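Local structure of endoglucanase A (Clostridium longisporum, 6Q1I) at residues 134-139 with 185-190; 12-17 with 228-233; 247-252 with 288-293; 298-303 with 346-351; 219-224 with 271-276. The protein cleaves internal beta-1,4-glucosidic bonds of barley beta-glucan, lichenan and carboxymethylcellulose and also hydrolyses xylan, this chain being its family 5 catalytic domain. All coordinates share one frame; numbering follows the deposited sequence. Where two conformers were deposited one is given.

Contact 1: 134-139 with 185-190; sequences KLKTLW and NAAALE
Helices 128-145 and 175-194, consecutive on the outer layer of the (beta/alpha)8 TIM barrel, pack side by side here, running roughly the same way with segment axes 8.5 Å apart and crossing at -36°. Leu-135 opens the interface with a loose apolar touch, CD2 to Ala-188 CB at 4.5 Å. One residue on, Lys-136 does the polar work. Its CG lies beside the backbone N, and bends at chi3 (73°) and chi4 (68°) curl the chain over the methyl of Ala-187, so that the ammonium reaches the far helix. There Lys-136 NZ donates to Ala-187 O at 3.0 Å, in the carbonyl plane and on a lone pair. NZ also forms a salt bridge with Glu-190 and a hydrogen bond with Ser-191 OG, which ties the charge to one turn of helix 175-194. Trp-139 then closes the interface on its buried side. The indole is fixed by NE1 donating to Thr-157 O, and Trp-139 CD1 meets Ala-188 CB obliquely at 3.5 Å. The small alanine side chains let the helices approach while Glu-190, bent at chi2, turns its carboxylate back toward the lysine: Glu-190 OE1 receives Lys-136 NZ at 2.7 Å through its anti lone pair.

Contact 2: 12-17 with 228-233; sequences RSASEI and NVIASV
Asn-228 and Ala-14 meet amide to backbone, with the methyl of Ala-14 directed at the start of strand 229-234. The asparagine CG sits beside its own backbone N (chi1 -67°), which turns OD1 toward the first turn of helix 14-20. Asn-228 OD1 accepts from Ala-14 N at 3.0 Å with an N-H...O angle of 154°, the donor lying in the carbonyl plane on a lone pair. One of the N-H groups left without a helical acceptor at the start of the helix is thereby satisfied from across the contact. Below this bond, Ala-14 CB rests on the CG1 branch of Ile-230 at 3.7 Å, and Ile-230 CG2 is turned toward the other side, anti to the backbone N. Ser-13 caps the helix: its OG, in the crowded position between N and C (chi1 71°), accepts from Glu-16 N at 3.1 Å. Glu-16, extended at chi2, reaches back toward Ser-13 so that OE2 takes both Ser-13 N, at 2.9 Å, and Ser-13 OG. Just before it, Arg-12 is hydrogen-bonded to Tyr-109 and salt-bridged to Asp-151. The arrangement is a capping box on a short N-terminal helix that lies against the beginning of the sixth strand of the TIM barrel.

Contact 3: 247-252 with 288-293; sequences SNSVNT and INKNNT
Lys-290 reaches across this surface contact almost fully stretched. CG lies beside its backbone N (chi1 -56°), and every later torsion is anti, so the chain forms a straight arm that delivers NZ to the loop 247-252. There Lys-290 NZ donates to Ser-249 OG at 2.8 Å and to Val-250 O at 3.0 Å, the latter from above the carbonyl plane. Asp-244 O and Phe-241 O also accept from it, so the ammonium is surrounded by oxygens, three of them main-chain carbonyls. Ser-249 presents its hydroxyl by placing OG anti to the backbone N (chi1 168°).

Asn-292 takes the crowded position between N and C (chi1 59°), which lets one amide serve both loops. Asn-292 ND2 gives a hydrogen bond to Asn-251 O at 3.1 Å, with the acceptor close to the amide plane, while its OD1 receives Lys-290 N at 2.9 Å within its own segment. Asn-251 adopts the same first torsion, and its ND2 donates to a water that in turn donates to Lys-290 O. Asn-289 OD1 accepts from Asn-291 N in an Asx turn that spans Lys-290. The contact joins two beta-to-alpha loops at the C-terminal ends of the TIM-barrel strands: that after strand 229-234, between helices 239-242 and 256-275, and that linking strand 280-285 with helix 293-309; Asn-292 immediately precedes that last helix, and its side chain also touches Phe-241 of helix 239-242.

Contact 4: 298-303 with 346-351; sequences ELAEYY and KDALIR
Both charged partners start with CG anti to the backbone N, but Glu-301 and Arg-351 diverge further out. Glu-301 stays extended, whereas Arg-351 bends at chi3 (61°) and brings its guanidinium edge back to the glutamate in a salt bridge. Arg-351 NE donates to Glu-301 OE1 at 2.9 Å along a nearly straight line; the oxygen lies in the guanidinium plane, yet the approach is from above the carboxylate plane, since the two flat groups are steeply inclined to each other. A weak bond from NH2 reaches the same oxygen, while OE2 is taken by Asn-355 ND2. One guanidinium face rests against Ala-348 CA.

Beneath this salt bridge the packing is close and small. Glu-301 CA makes a C-H...O contact with Ala-348 O at 3.4 Å. Ala-300 CB faces Ala-348 CB at 4.1 Å, and Leu-349, whose CG lies beside the backbone N, swings CD2 back to Ala-300 CB at 3.7 Å. Leu-349 also touches Phe-285 of strand 280-285, so its buried side reaches the barrel wall. With axes 7.3 Å apart and crossing at only -17°, helices 293-309 and 343-356 form a tight, alanine-lined, near-parallel pair, successive members of the helical layer around the TIM barrel.

Contact 5: 219-224 with 271-276; sequences NDFKVP and NTFKSK
An aromatic and lysine-mediated contact joins the loop after helix 215-219 to the C-terminal end of helix 256-275, on the outer side of the barrel. Its apolar centre is a T-shaped pair: the edge of Phe-273 is directed at a face of Phe-221, with ring centroids 5.4 Å apart and planes at 88°. Phe-273 CE1 is the atom that leads, 3.8 Å from Phe-221 CD2. Phe-221 reaches this place with CG anti to the backbone N, Phe-273 with CG beside it. Both rings also lie on Ala-231 of strand 229-234, so the pair fills the space between strand and helix.

Lys-276 passes its CD along the edge of the Phe-221 ring and bends at chi4 (-84°). Lys-276 NZ then donates to Asn-219 O and, in the carbonyl plane, to Phe-221 O, at 2.8 Å from each oxygen. A water donates to both Asn-219 OD1 and Thr-272 OG1, which is also hydrogen-bonded to Ser-268 O. Val-223 CG2 approaches Lys-276 O at 3.8 Å. The whole is a helix end tied to a preceding alpha-to-beta loop, outer-layer packing over the sixth strand of the TIM barrel.

Overall arrangement
The five contacts are distributed around one eight-stranded TIM barrel. Contacts 1, 2 and 5 are continuous: Leu-189 CD2 packs on Val-229 CG2 at 4.0 Å and on Pro-224 CG at 3.8 Å, while Ala-231 CB meets Phe-273 CD1 at 3.4 Å. Contacts 2 and 5 also interlock along the chain, their segments alternating. Contacts 3 and 4 share the region of helix 293-309, with centres about 16 Å apart, and lie opposite contact 1 across the chain's centre. In contact 4 the Leu-349 side chain is about 12 Å from that of Gln-284, the probable nucleophile position, changed to glutamine in this structure.

Contact 1: 134-139 with 185-190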
# COMPACT_ATOMS: atom_id res chain seq x y z
N LYS A 134 -5.07 12.59 -17.48
CA LYS A 134 -6.08 11.75 -16.84
C LYS A 134 -5.72 11.48 -15.39
O LYS A 134 -6.59 11.56 -14.51
CB LYS A 134 -6.21 10.46 -17.64
CG LYS A 134 -7.19 9.46 -17.09
CD LYS A 134 -7.37 8.31 -18.06
CE LYS A 134 -8.14 7.16 -17.48
NZ LYS A 134 -8.35 6.09 -18.50
N LEU A 135 -4.45 11.19 -15.11
CA LEU A 135 -4.02 10.96 -13.73
C LEU A 135 -4.20 12.22 -12.89
O LEU A 135 -4.59 12.14 -11.72
CB LEU A 135 -2.56 10.50 -13.72
CG LEU A 135 -1.96 10.18 -12.35
CD1 LEU A 135 -2.70 9.05 -11.65
CD2 LEU A 135 -0.49 9.85 -12.49
N LYS A 136 -3.93 13.39 -13.49
CA LYS A 136 -4.08 14.65 -12.77
C LYS A 136 -5.55 14.94 -12.46
O LYS A 136 -5.88 15.37 -11.35
CB LYS A 136 -3.44 15.78 -13.57
CG LYS A 136 -1.91 15.69 -13.61
CD LYS A 136 -1.27 16.87 -14.33
CE LYS A 136 -1.35 18.16 -13.52
NZ LYS A 136 -0.50 18.13 -12.29
N THR A 137 -6.45 14.71 -13.42
CA THR A 137 -7.87 14.93 -13.15
C THR A 137 -8.39 13.95 -12.10
O THR A 137 -9.20 14.31 -11.24
CB THR A 137 -8.68 14.79 -14.44
OG1 THR A 137 -8.12 15.61 -15.47
CG2 THR A 137 -10.12 15.22 -14.16
N LEU A 138 -7.93 12.69 -12.16
CA LEU A 138 -8.29 11.72 -11.13
C LEU A 138 -7.86 12.21 -9.74
O LEU A 138 -8.67 12.23 -8.81
CB LEU A 138 -7.66 10.37 -11.45
CG LEU A 138 -7.83 9.29 -10.38
CD1 LEU A 138 -9.31 8.99 -10.11
CD2 LEU A 138 -7.11 8.03 -10.80
N TRP A 139 -6.59 12.60 -9.59
CA TRP A 139 -6.13 13.05 -8.28
C TRP A 139 -6.78 14.36 -7.85
O TRP A 139 -6.98 14.58 -6.65
CB TRP A 139 -4.59 13.09 -8.20
CG TRP A 139 -4.09 11.80 -7.65
CD1 TRP A 139 -3.38 10.83 -8.31
CD2 TRP A 139 -4.31 11.31 -6.32
NE1 TRP A 139 -3.15 9.76 -7.46
CE2 TRP A 139 -3.71 10.03 -6.24
CE3 TRP A 139 -4.96 11.82 -5.20
CZ2 TRP A 139 -3.75 9.27 -5.07
CZ3 TRP A 139 -5.00 11.06 -4.04
CH2 TRP A 139 -4.40 9.80 -3.99
N ASN A 185 4.37 10.50 -10.47
CA ASN A 185 4.25 10.82 -9.05
C ASN A 185 4.23 12.33 -8.83
O ASN A 185 3.43 12.85 -8.04
CB ASN A 185 5.42 10.22 -8.25
CG ASN A 185 5.29 8.73 -8.01
OD1 ASN A 185 4.19 8.16 -8.02
ND2 ASN A 185 6.42 8.09 -7.74
N ALA A 186 5.13 13.06 -9.51
CA ALA A 186 5.20 14.51 -9.35
C ALA A 186 3.93 15.18 -9.86
O ALA A 186 3.45 16.16 -9.27
CB ALA A 186 6.43 15.07 -10.07
N ALA A 187 3.37 14.67 -10.96
CA ALA A 187 2.14 15.24 -11.51
C ALA A 187 0.97 15.01 -10.58
O ALA A 187 0.15 15.92 -10.37
CB ALA A 187 1.84 14.63 -12.88
N ALA A 188 0.87 13.81 -10.00
CA ALA A 188 -0.19 13.55 -9.03
C ALA A 188 -0.05 14.45 -7.81
O ALA A 188 -1.04 15.02 -7.33
CB ALA A 188 -0.14 12.08 -8.61
N LEU A 189 1.18 14.61 -7.30
CA LEU A 189 1.41 15.48 -6.16
C LEU A 189 1.02 16.92 -6.47
O LEU A 189 0.41 17.60 -5.64
CB LEU A 189 2.88 15.41 -5.74
CG LEU A 189 3.31 16.29 -4.57
CD1 LEU A 189 2.60 15.89 -3.29
CD2 LEU A 189 4.81 16.22 -4.40
N GLU A 190 1.38 17.41 -7.66
CA GLU A 190 1.03 18.79 -8.02
C GLU A 190 -0.47 18.98 -8.00
O GLU A 190 -0.97 20.00 -7.51
CB GLU A 190 1.60 19.13 -9.40
CG GLU A 190 1.63 20.62 -9.73
CD GLU A 190 0.33 21.18 -10.28
OE1 GLU A 190 -0.53 20.41 -10.78
OE2 GLU A 190 0.19 22.41 -10.22

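Contact 2: 12-17 with 228-233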
# COMPACT_ATOMS: atom_id res chain seq x y z
N ARG A 12 0.52 17.70 10.67
CA ARG A 12 1.87 17.31 11.05
C ARG A 12 2.72 17.09 9.81
O ARG A 12 2.22 16.77 8.73
CB ARG A 12 1.83 16.01 11.86
CG ARG A 12 1.50 16.18 13.34
CD ARG A 12 1.25 14.85 14.00
NE ARG A 12 0.02 14.25 13.52
CZ ARG A 12 -0.45 13.07 13.92
NH1 ARG A 12 0.21 12.35 14.81
NH2 ARG A 12 -1.59 12.62 13.43
N SER A 13 4.03 17.26 9.96
CA SER A 13 4.93 16.93 8.88
C SER A 13 4.89 15.43 8.60
O SER A 13 4.56 14.61 9.46
CB SER A 13 6.36 17.30 9.25
OG SER A 13 6.84 16.42 10.24
N ALA A 14 5.25 15.07 7.37
CA ALA A 14 5.27 13.66 7.01
C ALA A 14 6.20 12.89 7.94
O ALA A 14 5.89 11.76 8.32
CB ALA A 14 5.71 13.50 5.56
N SER A 15 7.33 13.48 8.31
CA SER A 15 8.26 12.78 9.18
C SER A 15 7.64 12.51 10.55
O SER A 15 7.85 11.43 11.13
CB SER A 15 9.56 13.57 9.32
OG SER A 15 10.23 13.65 8.07
N GLU A 16 6.86 13.45 11.07
CA GLU A 16 6.20 13.24 12.35
C GLU A 16 5.16 12.13 12.26
O GLU A 16 5.05 11.27 13.14
CB GLU A 16 5.51 14.53 12.80
CG GLU A 16 6.44 15.70 13.15
CD GLU A 16 5.67 17.00 13.41
OE1 GLU A 16 5.39 17.30 14.59
OE2 GLU A 16 5.34 17.72 12.45
N ILE A 17 4.37 12.14 11.18
CA ILE A 17 3.29 11.16 11.04
C ILE A 17 3.86 9.75 10.96
O ILE A 17 3.34 8.82 11.60
CB ILE A 17 2.44 11.52 9.80
CG1 ILE A 17 1.65 12.81 10.07
CG2 ILE A 17 1.51 10.36 9.42
CD1 ILE A 17 1.08 13.48 8.83
N ASN A 228 6.60 17.38 2.36
CA ASN A 228 5.81 16.35 3.05
C ASN A 228 5.57 15.13 2.17
O ASN A 228 4.46 14.60 2.07
CB ASN A 228 4.52 16.94 3.58
CG ASN A 228 4.77 17.92 4.67
OD1 ASN A 228 5.30 17.55 5.72
ND2 ASN A 228 4.48 19.18 4.41
N VAL A 229 6.65 14.62 1.59
CA VAL A 229 6.65 13.39 0.79
C VAL A 229 7.17 12.24 1.63
O VAL A 229 8.08 12.39 2.45
CB VAL A 229 7.51 13.59 -0.47
CG1 VAL A 229 7.77 12.26 -1.19
CG2 VAL A 229 6.85 14.61 -1.40
N ILE A 230 6.61 11.05 1.39
CA ILE A 230 7.05 9.79 1.97
C ILE A 230 7.31 8.82 0.82
O ILE A 230 6.49 8.72 -0.10
CB ILE A 230 5.94 9.21 2.88
CG1 ILE A 230 5.54 10.18 4.00
CG2 ILE A 230 6.36 7.85 3.45
CD1 ILE A 230 4.24 9.79 4.71
N ALA A 231 8.42 8.10 0.87
CA ALA A 231 8.66 7.04 -0.10
C ALA A 231 7.86 5.79 0.27
O ALA A 231 7.78 5.42 1.44
CB ALA A 231 10.15 6.70 -0.13
N SER A 232 7.32 5.12 -0.75
CA SER A 232 6.58 3.87 -0.60
C SER A 232 7.36 2.73 -1.26
O SER A 232 7.66 2.79 -2.45
CB SER A 232 5.21 3.98 -1.26
OG SER A 232 4.55 2.72 -1.29
N VAL A 233 7.63 1.67 -0.49
CA VAL A 233 8.11 0.41 -1.05
C VAL A 233 7.25 -0.72 -0.51
O VAL A 233 6.63 -0.60 0.55
CB VAL A 233 9.61 0.13 -0.79
CG1 VAL A 233 10.48 1.19 -1.42
CG2 VAL A 233 9.90 0.03 0.70

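Contact 3: 247-252 with 288-293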
# COMPACT_ATOMS: atom_id res chain seq x y z
N SER A 247 9.67 -24.15 -7.41
CA SER A 247 10.58 -25.10 -6.80
C SER A 247 11.60 -24.43 -5.90
O SER A 247 12.27 -25.11 -5.11
CB SER A 247 11.31 -25.90 -7.90
OG SER A 247 12.08 -25.05 -8.73
N ASN A 248 11.75 -23.10 -6.00
CA ASN A 248 12.62 -22.34 -5.11
C ASN A 248 11.96 -22.00 -3.79
O ASN A 248 12.60 -21.36 -2.94
CB ASN A 248 13.05 -21.04 -5.79
CG ASN A 248 14.01 -21.27 -6.94
OD1 ASN A 248 14.80 -22.22 -6.93
ND2 ASN A 248 13.96 -20.40 -7.94
N SER A 249 10.71 -22.40 -3.58
CA SER A 249 9.99 -22.03 -2.37
C SER A 249 10.69 -22.54 -1.12
O SER A 249 11.16 -23.68 -1.08
CB SER A 249 8.57 -22.59 -2.43
OG SER A 249 7.94 -22.49 -1.17
N VAL A 250 10.74 -21.68 -0.11
CA VAL A 250 11.27 -21.99 1.22
C VAL A 250 10.11 -21.86 2.20
O VAL A 250 9.26 -20.98 2.04
CB VAL A 250 12.39 -20.97 1.56
CG1 VAL A 250 12.82 -21.09 3.00
CG2 VAL A 250 13.57 -21.15 0.60
N ASN A 251 10.08 -22.73 3.22
CA ASN A 251 8.97 -22.70 4.17
C ASN A 251 9.39 -22.56 5.63
O ASN A 251 8.54 -22.68 6.52
CB ASN A 251 8.03 -23.90 3.99
CG ASN A 251 8.69 -25.22 4.33
OD1 ASN A 251 9.84 -25.27 4.75
ND2 ASN A 251 7.95 -26.31 4.15
N THR A 252 10.67 -22.29 5.89
CA THR A 252 11.15 -22.03 7.24
C THR A 252 11.87 -20.69 7.27
O THR A 252 12.43 -20.24 6.26
CB THR A 252 12.10 -23.14 7.71
OG1 THR A 252 13.18 -23.26 6.77
CG2 THR A 252 11.38 -24.48 7.81
N ILE A 288 2.74 -15.91 2.70
CA ILE A 288 1.63 -16.78 2.31
C ILE A 288 1.59 -18.05 3.16
O ILE A 288 2.55 -18.39 3.85
CB ILE A 288 1.66 -17.11 0.80
CG1 ILE A 288 2.86 -17.98 0.44
CG2 ILE A 288 1.64 -15.83 -0.02
CD1 ILE A 288 2.84 -18.46 -1.00
N ASN A 289 0.47 -18.76 3.09
CA ASN A 289 0.22 -19.93 3.93
C ASN A 289 0.83 -21.18 3.31
O ASN A 289 0.25 -21.79 2.41
CB ASN A 289 -1.28 -20.11 4.12
CG ASN A 289 -1.62 -21.32 4.94
OD1 ASN A 289 -0.75 -21.93 5.54
ND2 ASN A 289 -2.90 -21.67 4.98
N LYS A 290 2.00 -21.57 3.81
CA LYS A 290 2.64 -22.83 3.44
C LYS A 290 2.57 -23.84 4.59
O LYS A 290 3.49 -24.64 4.79
CB LYS A 290 4.09 -22.60 3.02
CG LYS A 290 4.24 -21.61 1.87
CD LYS A 290 5.71 -21.34 1.52
CE LYS A 290 5.82 -20.36 0.37
NZ LYS A 290 7.23 -20.02 0.05
N ASN A 291 1.47 -23.81 5.35
CA ASN A 291 1.29 -24.71 6.49
C ASN A 291 2.50 -24.61 7.43
O ASN A 291 3.02 -25.62 7.93
CB ASN A 291 1.03 -26.15 6.04
CG ASN A 291 0.34 -26.98 7.11
OD1 ASN A 291 -0.35 -26.45 7.97
ND2 ASN A 291 0.51 -28.29 7.05
N ASN A 292 2.93 -23.37 7.66
CA ASN A 292 4.19 -23.08 8.32
C ASN A 292 4.04 -21.90 9.27
O ASN A 292 4.85 -20.97 9.30
CB ASN A 292 5.29 -22.79 7.30
CG ASN A 292 4.95 -21.61 6.38
OD1 ASN A 292 3.78 -21.30 6.14
ND2 ASN A 292 5.99 -20.98 5.85
N THR A 293 2.99 -21.95 10.10
CA THR A 293 2.62 -20.81 10.93
C THR A 293 3.73 -20.41 11.90
O THR A 293 3.91 -19.21 12.16
CB THR A 293 1.32 -21.14 11.67
OG1 THR A 293 0.29 -21.43 10.72
CG2 THR A 293 0.87 -19.97 12.55
O HOH W 1 5.16 -26.24 3.42

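Contact 4: 298-303 with 346-351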
# COMPACT_ATOMS: atom_id res chain seq x y z
N GLU A 298 7.39 -16.09 13.48
CA GLU A 298 8.73 -15.61 13.79
C GLU A 298 9.11 -14.46 12.87
O GLU A 298 9.62 -13.43 13.33
CB GLU A 298 9.74 -16.75 13.66
CG GLU A 298 9.75 -17.71 14.83
CD GLU A 298 11.00 -18.57 14.87
OE1 GLU A 298 10.89 -19.78 15.12
OE2 GLU A 298 12.10 -18.02 14.65
N LEU A 299 8.88 -14.61 11.57
CA LEU A 299 9.20 -13.55 10.63
C LEU A 299 8.38 -12.30 10.91
O LEU A 299 8.91 -11.19 10.93
CB LEU A 299 8.95 -14.03 9.20
CG LEU A 299 9.04 -12.96 8.11
CD1 LEU A 299 10.43 -12.32 8.07
CD2 LEU A 299 8.70 -13.55 6.75
N ALA A 300 7.07 -12.47 11.16
CA ALA A 300 6.21 -11.32 11.42
C ALA A 300 6.72 -10.50 12.60
O ALA A 300 6.80 -9.27 12.52
CB ALA A 300 4.78 -11.81 11.70
N GLU A 301 7.06 -11.15 13.71
CA GLU A 301 7.51 -10.40 14.87
C GLU A 301 8.84 -9.72 14.59
O GLU A 301 9.03 -8.54 14.90
CB GLU A 301 7.66 -11.29 16.11
CG GLU A 301 8.10 -10.45 17.31
CD GLU A 301 8.37 -11.23 18.57
OE1 GLU A 301 8.10 -12.45 18.60
OE2 GLU A 301 8.84 -10.61 19.55
N TYR A 302 9.79 -10.45 14.00
CA TYR A 302 11.11 -9.88 13.78
C TYR A 302 11.03 -8.71 12.81
O TYR A 302 11.65 -7.66 13.02
CB TYR A 302 12.07 -10.94 13.25
CG TYR A 302 13.50 -10.46 13.33
CD1 TYR A 302 14.26 -10.70 14.46
CD2 TYR A 302 14.07 -9.72 12.30
CE1 TYR A 302 15.55 -10.25 14.56
CE2 TYR A 302 15.37 -9.27 12.39
CZ TYR A 302 16.10 -9.53 13.52
OH TYR A 302 17.39 -9.10 13.66
N TYR A 303 10.25 -8.87 11.74
CA TYR A 303 10.10 -7.83 10.73
C TYR A 303 9.55 -6.55 11.35
O TYR A 303 10.11 -5.47 11.15
CB TYR A 303 9.18 -8.36 9.63
CG TYR A 303 9.14 -7.62 8.31
CD1 TYR A 303 8.81 -6.26 8.24
CD2 TYR A 303 9.36 -8.29 7.12
CE1 TYR A 303 8.74 -5.60 7.03
CE2 TYR A 303 9.27 -7.64 5.90
CZ TYR A 303 8.97 -6.29 5.86
OH TYR A 303 8.89 -5.62 4.66
N LYS A 346 -1.11 -12.77 13.81
CA LYS A 346 -1.59 -11.49 14.32
C LYS A 346 -0.90 -11.13 15.64
O LYS A 346 -0.44 -10.00 15.82
CB LYS A 346 -3.11 -11.54 14.48
CG LYS A 346 -3.74 -10.31 15.11
CD LYS A 346 -3.85 -10.39 16.64
CE LYS A 346 -4.81 -11.49 17.09
NZ LYS A 346 -5.00 -11.50 18.56
N ASP A 347 -0.83 -12.09 16.56
CA ASP A 347 -0.21 -11.82 17.85
C ASP A 347 1.26 -11.43 17.68
O ASP A 347 1.75 -10.55 18.39
CB ASP A 347 -0.32 -13.05 18.77
CG ASP A 347 -1.71 -13.24 19.34
OD1 ASP A 347 -2.54 -12.31 19.27
OD2 ASP A 347 -1.96 -14.35 19.85
N ALA A 348 1.96 -12.08 16.75
CA ALA A 348 3.37 -11.77 16.51
C ALA A 348 3.56 -10.37 15.95
O ALA A 348 4.51 -9.67 16.32
CB ALA A 348 3.96 -12.82 15.57
N LEU A 349 2.67 -9.94 15.05
CA LEU A 349 2.75 -8.59 14.50
C LEU A 349 2.62 -7.54 15.59
O LEU A 349 3.39 -6.58 15.65
CB LEU A 349 1.65 -8.40 13.45
CG LEU A 349 1.80 -9.16 12.14
CD1 LEU A 349 0.51 -9.09 11.33
CD2 LEU A 349 2.96 -8.63 11.31
N ILE A 350 1.62 -7.71 16.46
CA ILE A 350 1.38 -6.73 17.51
C ILE A 350 2.50 -6.79 18.54
O ILE A 350 2.93 -5.76 19.06
CB ILE A 350 -0.02 -6.94 18.13
CG1 ILE A 350 -1.13 -6.88 17.05
CG2 ILE A 350 -0.27 -5.92 19.24
CD1 ILE A 350 -1.12 -5.61 16.22
N ARG A 351 2.98 -7.99 18.85
CA ARG A 351 4.10 -8.14 19.77
C ARG A 351 5.34 -7.42 19.24
O ARG A 351 6.06 -6.77 20.00
CB ARG A 351 4.38 -9.63 20.01
CG ARG A 351 5.52 -9.91 20.95
CD ARG A 351 5.56 -11.37 21.36
NE ARG A 351 5.74 -12.30 20.25
CZ ARG A 351 4.82 -13.17 19.81
NH1 ARG A 351 3.62 -13.26 20.37
NH2 ARG A 351 5.12 -13.97 18.81

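Contact 5: 219-224 with 271-276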
# COMPACT_ATOMS: atom_id res chain seq x y z
N ASN A 219 17.39 3.90 -5.87
CA ASN A 219 18.35 4.94 -6.19
C ASN A 219 17.77 5.96 -7.15
O ASN A 219 18.08 7.15 -7.04
CB ASN A 219 19.64 4.35 -6.74
CG ASN A 219 20.47 3.66 -5.68
OD1 ASN A 219 20.24 3.84 -4.48
ND2 ASN A 219 21.44 2.88 -6.11
N ASP A 220 16.91 5.53 -8.08
CA ASP A 220 16.35 6.44 -9.07
C ASP A 220 15.11 7.18 -8.57
O ASP A 220 14.57 8.01 -9.30
CB ASP A 220 16.03 5.71 -10.38
CG ASP A 220 17.20 5.70 -11.35
OD1 ASP A 220 18.23 6.36 -11.08
OD2 ASP A 220 17.09 5.04 -12.40
N PHE A 221 14.67 6.93 -7.34
CA PHE A 221 13.53 7.65 -6.78
C PHE A 221 13.86 9.13 -6.67
O PHE A 221 14.88 9.50 -6.08
CB PHE A 221 13.23 7.08 -5.39
CG PHE A 221 12.04 7.70 -4.71
CD1 PHE A 221 10.76 7.25 -4.97
CD2 PHE A 221 12.19 8.70 -3.77
CE1 PHE A 221 9.66 7.80 -4.33
CE2 PHE A 221 11.10 9.25 -3.13
CZ PHE A 221 9.84 8.80 -3.40
N LYS A 222 12.99 9.97 -7.19
CA LYS A 222 13.18 11.42 -7.16
C LYS A 222 12.13 12.05 -6.26
O LYS A 222 10.94 11.82 -6.44
CB LYS A 222 13.11 12.03 -8.56
CG LYS A 222 13.49 13.50 -8.60
CD LYS A 222 13.55 14.04 -10.01
CE LYS A 222 13.95 15.51 -10.03
NZ LYS A 222 13.83 16.13 -11.38
N VAL A 223 12.59 12.85 -5.30
CA VAL A 223 11.71 13.59 -4.40
C VAL A 223 11.38 14.93 -5.06
O VAL A 223 12.31 15.71 -5.32
CB VAL A 223 12.38 13.81 -3.04
CG1 VAL A 223 11.43 14.53 -2.08
CG2 VAL A 223 12.85 12.48 -2.44
N PRO A 224 10.11 15.23 -5.34
CA PRO A 224 9.76 16.58 -5.81
C PRO A 224 10.10 17.64 -4.78
O PRO A 224 10.40 17.36 -3.62
CB PRO A 224 8.24 16.50 -6.01
CG PRO A 224 7.93 15.04 -6.12
CD PRO A 224 8.94 14.35 -5.25
N ASN A 271 18.19 4.16 5.23
CA ASN A 271 19.32 5.02 4.98
C ASN A 271 19.28 5.62 3.58
O ASN A 271 19.67 6.78 3.39
CB ASN A 271 20.63 4.27 5.23
CG ASN A 271 20.78 3.80 6.68
OD1 ASN A 271 20.09 4.27 7.58
ND2 ASN A 271 21.68 2.86 6.90
N THR A 272 18.80 4.87 2.59
CA THR A 272 18.72 5.42 1.25
C THR A 272 17.71 6.56 1.21
O THR A 272 18.00 7.64 0.69
CB THR A 272 18.35 4.35 0.22
OG1 THR A 272 19.34 3.32 0.20
CG2 THR A 272 18.27 4.98 -1.17
N PHE A 273 16.52 6.34 1.74
CA PHE A 273 15.52 7.40 1.69
C PHE A 273 15.88 8.57 2.60
O PHE A 273 15.64 9.72 2.22
CB PHE A 273 14.11 6.83 1.90
CG PHE A 273 13.67 5.96 0.75
CD1 PHE A 273 13.48 6.52 -0.51
CD2 PHE A 273 13.47 4.60 0.91
CE1 PHE A 273 13.09 5.74 -1.58
CE2 PHE A 273 13.07 3.82 -0.16
CZ PHE A 273 12.89 4.38 -1.40
N LYS A 274 16.50 8.32 3.76
CA LYS A 274 16.98 9.42 4.59
C LYS A 274 18.01 10.26 3.85
O LYS A 274 18.00 11.49 3.94
CB LYS A 274 17.56 8.88 5.90
CG LYS A 274 16.53 8.76 7.02
CD LYS A 274 17.19 8.51 8.37
CE LYS A 274 16.22 8.75 9.52
NZ LYS A 274 15.98 10.20 9.75
N SER A 275 18.91 9.61 3.11
CA SER A 275 19.92 10.35 2.36
C SER A 275 19.30 11.19 1.26
O SER A 275 19.95 12.14 0.79
CB SER A 275 20.99 9.40 1.79
OG SER A 275 20.54 8.70 0.64
N LYS A 276 18.06 10.89 0.87
CA LYS A 276 17.25 11.69 -0.05
C LYS A 276 16.31 12.66 0.65
O LYS A 276 15.58 13.39 -0.02
CB LYS A 276 16.43 10.76 -0.95
CG LYS A 276 17.27 9.95 -1.92
CD LYS A 276 16.44 8.89 -2.65
CE LYS A 276 17.27 8.11 -3.64
NZ LYS A 276 17.37 8.84 -4.92
O HOH W 2 20.72 2.23 -1.94